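Local coordinates for putative (Helicobacter pylori, PDB 4O8S), which belongs to the nucleotidyltransferase superfamily, within the AbiEii toxin family, and probably catalyses the transfer of a nucleotide to an acceptor, at residues E44-F48 with T99-E103; T145-L150 with D185-V190. All blocks are in the same frame, centred on the assembly; numbering follows the deposited sequence.

Contact 1 of 2, residues E44-F48 with T99-E103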
# COMPACT_ATOMS: atom_id res chain seq x y z
N GLU A 44 2.08 6.95 5.35
CA GLU A 44 3.12 7.98 5.39
C GLU A 44 4.39 7.71 4.56
O GLU A 44 5.18 8.62 4.35
CB GLU A 44 3.57 8.27 6.84
CG GLU A 44 2.47 8.17 7.89
CD GLU A 44 3.04 8.09 9.31
OE1 GLU A 44 3.68 7.06 9.65
OE2 GLU A 44 2.85 9.05 10.09
N ASP A 45 4.61 6.47 4.13
CA ASP A 45 5.82 6.14 3.37
C ASP A 45 5.54 6.06 1.86
O ASP A 45 4.41 5.74 1.46
CB ASP A 45 6.41 4.80 3.85
CG ASP A 45 6.77 4.82 5.33
OD1 ASP A 45 7.10 5.92 5.85
OD2 ASP A 45 6.74 3.74 5.97
N LEU A 46 6.54 6.33 1.02
CA LEU A 46 6.36 6.13 -0.42
C LEU A 46 7.19 4.94 -0.88
O LEU A 46 8.40 4.86 -0.58
CB LEU A 46 6.74 7.38 -1.21
CG LEU A 46 5.87 8.64 -1.11
CD1 LEU A 46 6.52 9.75 -1.90
CD2 LEU A 46 4.47 8.36 -1.65
N ASP A 47 6.55 4.00 -1.58
CA ASP A 47 7.23 2.81 -2.06
C ASP A 47 6.97 2.63 -3.56
O ASP A 47 5.81 2.66 -4.01
CB ASP A 47 6.74 1.58 -1.28
CG ASP A 47 7.76 0.45 -1.25
OD1 ASP A 47 8.94 0.66 -1.63
OD2 ASP A 47 7.39 -0.66 -0.80
N PHE A 48 8.04 2.44 -4.33
CA PHE A 48 7.93 2.34 -5.79
C PHE A 48 8.59 1.09 -6.33
O PHE A 48 9.50 0.52 -5.69
CB PHE A 48 8.61 3.52 -6.47
CG PHE A 48 8.01 4.86 -6.13
CD1 PHE A 48 8.47 5.57 -5.04
CD2 PHE A 48 7.04 5.43 -6.95
CE1 PHE A 48 7.95 6.85 -4.74
CE2 PHE A 48 6.51 6.68 -6.66
CZ PHE A 48 6.96 7.40 -5.55
N THR A 99 10.08 13.66 8.50
CA THR A 99 10.74 12.74 7.58
C THR A 99 9.72 12.04 6.67
O THR A 99 8.71 11.51 7.14
CB THR A 99 11.55 11.68 8.36
OG1 THR A 99 12.58 12.33 9.13
CG2 THR A 99 12.19 10.68 7.38
N LEU A 100 10.00 12.07 5.36
CA LEU A 100 9.30 11.23 4.40
C LEU A 100 10.25 10.13 3.92
O LEU A 100 11.29 10.42 3.33
CB LEU A 100 8.82 12.04 3.19
CG LEU A 100 8.26 11.21 2.03
CD1 LEU A 100 7.09 10.37 2.50
CD2 LEU A 100 7.81 12.11 0.89
N LYS A 101 9.89 8.88 4.19
CA LYS A 101 10.68 7.75 3.70
C LYS A 101 10.27 7.39 2.28
O LYS A 101 9.08 7.23 1.98
CB LYS A 101 10.55 6.53 4.62
CG LYS A 101 11.27 5.29 4.05
CD LYS A 101 11.58 4.22 5.11
CE LYS A 101 10.33 3.52 5.64
NZ LYS A 101 10.70 2.38 6.55
N LEU A 102 11.25 7.28 1.39
CA LEU A 102 10.98 6.94 -0.01
C LEU A 102 11.85 5.76 -0.38
O LEU A 102 13.08 5.82 -0.30
CB LEU A 102 11.28 8.14 -0.92
CG LEU A 102 10.73 8.17 -2.34
CD1 LEU A 102 10.78 9.59 -2.86
CD2 LEU A 102 11.53 7.26 -3.27
N GLU A 103 11.21 4.67 -0.78
CA GLU A 103 11.92 3.46 -1.17
C GLU A 103 11.61 3.02 -2.58
O GLU A 103 10.47 3.14 -3.06
CB GLU A 103 11.59 2.32 -0.21
CG GLU A 103 12.17 2.48 1.18
CD GLU A 103 12.44 1.13 1.81
OE1 GLU A 103 12.76 0.17 1.05
OE2 GLU A 103 12.32 1.02 3.06
O HOH W 1 7.59 8.40 5.80
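Residues 46-48 and 99-103 run side by side as parallel strands, their axes 4.8 Å apart at closest approach and 7° from parallel. L46 pairs with L102 and D47 with E103 (CA-CA 4.7 and 4.8 Å). The backbone ladder consists of L46 N to K101 O (2.9 Å), E103 N to L46 O (2.8 Å) and F48 N to E103 O (2.8 Å). Before it, a water bridges E44 O, D45 OD1 and K101 N. Alternation then sorts the side chains. L46 CD1 meets L100 CD2 and F48 CE1 meets L102 CD2, both at 3.9 Å, on the apolar face. D47 and E103 share the opposite face, where E103 forms a salt bridge with R84. The acidic residues D45, D47 and E103 match the [DE]h[DE]h and h[DE]h patterns of nucleotidyltransferases, consistent with the active-site carboxylates of relatives. Helix 4-19 packs on L46 and L100; strand 26-27 pairs with 46-50, and strand 82-91 flanks 98-106.

Contact 2 of 2, residues T145-L150 with D185-V190; sequences TKARDL and DYLVDV
This is a helix-to-helix contact joining the first turn of helix 147-159 to helix 179-192 through a tertiary hydrogen bond to a helix N terminus. T145 and K146 are extended (phi/psi -133/85 and -133/125), and helical angles begin at A147. The turn closes with D149 N to K146 O (2.9 Å). Helix 179-192 is kinked within 185-190, V188 N and D189 N being without i to i-4 partners, but V190 N bonds Y186 O (2.9 Å). The closest CA pair is A147-Y186, 5.4 Å apart. Y186 (chi1 m, chi2 -65°) lays its ring against A147 and L150: CD1 is 3.4 Å from A147 CA, CD2 is 3.9 Å from L150 CD2, and L150 CB lies over one face. A147 CB meets V190 CG2 at 3.5 Å. A water joins K146 N, Y186 OH and OD2 of D149, whose carboxylate also pairs with K133. D189 (chi1 t) faces the turn, with a long salt bridge from OD1 to K146 NZ (3.8 Å) and OD2 accepting A147 N at 2.8 Å.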
# COMPACT_ATOMS: atom_id res chain seq x y z
N THR A 145 4.45 -9.05 11.06
CA THR A 145 3.28 -9.02 11.92
C THR A 145 2.92 -7.56 12.18
O THR A 145 3.34 -6.96 13.17
CB THR A 145 3.54 -9.76 13.24
OG1 THR A 145 3.85 -11.14 12.96
CG2 THR A 145 2.31 -9.70 14.15
N LYS A 146 2.15 -6.99 11.25
CA LYS A 146 1.77 -5.58 11.32
C LYS A 146 0.28 -5.47 11.04
O LYS A 146 -0.21 -5.94 10.01
CB LYS A 146 2.58 -4.74 10.33
CG LYS A 146 4.06 -4.56 10.71
CD LYS A 146 4.21 -3.82 12.05
CE LYS A 146 5.68 -3.59 12.41
NZ LYS A 146 5.79 -2.77 13.65
N ALA A 147 -0.44 -4.85 11.97
CA ALA A 147 -1.89 -4.83 11.90
C ALA A 147 -2.41 -4.14 10.63
O ALA A 147 -3.53 -4.42 10.18
CB ALA A 147 -2.45 -4.17 13.13
N ARG A 148 -1.61 -3.25 10.07
CA ARG A 148 -1.96 -2.58 8.81
C ARG A 148 -2.26 -3.57 7.71
O ARG A 148 -3.10 -3.29 6.85
CB ARG A 148 -0.83 -1.66 8.37
CG ARG A 148 -0.71 -0.42 9.22
CD ARG A 148 0.65 0.27 9.04
NE ARG A 148 0.86 1.24 10.12
CZ ARG A 148 1.83 2.16 10.15
NH1 ARG A 148 2.69 2.27 9.13
NH2 ARG A 148 1.93 2.97 11.19
N ASP A 149 -1.58 -4.71 7.72
CA ASP A 149 -1.82 -5.72 6.70
C ASP A 149 -3.26 -6.23 6.80
O ASP A 149 -3.93 -6.47 5.78
CB ASP A 149 -0.83 -6.88 6.85
CG ASP A 149 0.61 -6.45 6.56
OD1 ASP A 149 0.79 -5.42 5.88
OD2 ASP A 149 1.55 -7.15 7.02
N LEU A 150 -3.73 -6.40 8.03
CA LEU A 150 -5.10 -6.86 8.25
C LEU A 150 -6.11 -5.79 7.84
O LEU A 150 -7.07 -6.08 7.12
CB LEU A 150 -5.30 -7.23 9.72
CG LEU A 150 -6.71 -7.72 10.06
CD1 LEU A 150 -7.10 -8.90 9.19
CD2 LEU A 150 -6.79 -8.09 11.53
N ASP A 185 -2.63 -12.34 17.32
CA ASP A 185 -1.44 -11.86 16.61
C ASP A 185 -1.30 -10.34 16.54
O ASP A 185 -0.19 -9.81 16.59
CB ASP A 185 -1.37 -12.45 15.21
CG ASP A 185 -1.12 -13.94 15.22
OD1 ASP A 185 -0.82 -14.48 16.30
OD2 ASP A 185 -1.22 -14.57 14.14
N TYR A 186 -2.42 -9.62 16.44
CA TYR A 186 -2.35 -8.19 16.10
C TYR A 186 -2.72 -7.22 17.19
O TYR A 186 -2.47 -6.02 17.05
CB TYR A 186 -3.21 -7.90 14.87
CG TYR A 186 -2.67 -8.47 13.58
CD1 TYR A 186 -1.46 -8.03 13.05
CD2 TYR A 186 -3.38 -9.43 12.87
CE1 TYR A 186 -0.97 -8.54 11.85
CE2 TYR A 186 -2.89 -9.95 11.67
CZ TYR A 186 -1.69 -9.50 11.18
OH TYR A 186 -1.20 -10.01 9.99
N LEU A 187 -3.34 -7.70 18.27
CA LEU A 187 -3.89 -6.78 19.28
C LEU A 187 -2.89 -5.78 19.85
O LEU A 187 -3.20 -4.59 20.00
CB LEU A 187 -4.60 -7.54 20.41
CG LEU A 187 -5.42 -6.59 21.30
CD1 LEU A 187 -6.33 -5.74 20.46
CD2 LEU A 187 -6.23 -7.34 22.35
N VAL A 188 -1.67 -6.25 20.15
CA VAL A 188 -0.64 -5.35 20.68
C VAL A 188 -0.27 -4.29 19.64
O VAL A 188 -0.22 -3.09 19.96
CB VAL A 188 0.63 -6.12 21.11
CG1 VAL A 188 1.80 -5.14 21.36
CG2 VAL A 188 0.35 -6.97 22.36
N ASP A 189 -0.02 -4.73 18.42
CA ASP A 189 0.39 -3.81 17.37
C ASP A 189 -0.71 -2.77 17.10
O ASP A 189 -0.41 -1.59 16.98
CB ASP A 189 0.75 -4.56 16.09
CG ASP A 189 1.53 -3.70 15.11
OD1 ASP A 189 2.51 -3.05 15.55
OD2 ASP A 189 1.16 -3.66 13.91
N VAL A 190 -1.97 -3.20 17.04
CA VAL A 190 -3.07 -2.25 16.86
C VAL A 190 -3.06 -1.12 17.89
O VAL A 190 -3.10 0.06 17.54
CB VAL A 190 -4.46 -2.91 16.93
CG1 VAL A 190 -5.55 -1.85 16.99
CG2 VAL A 190 -4.70 -3.82 15.74
O HOH W 2 1.15 -8.56 9.11

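Following the chain from the N terminus, contact 1 opens at 44-48 and closes at 99-103 after 50 residues that hold helix 56-63 and the strands 68-75, 77-78 and 82-91. Only afterwards, beyond the two-stranded hairpin 115-124 and helix 126-139, does contact 2 begin at 145-150; it closes at 185-190 across 34 mostly helical residues. The loops are therefore in series, neither nesting nor crossing. Contact 1 joins strands of the mixed sheet, whereas contact 2 ties helices of the later region together. Their centres are 20 Å apart, yet their nearest atoms come within about 5 Å without touching. L195 bridges that gap, touching both E44 and R148.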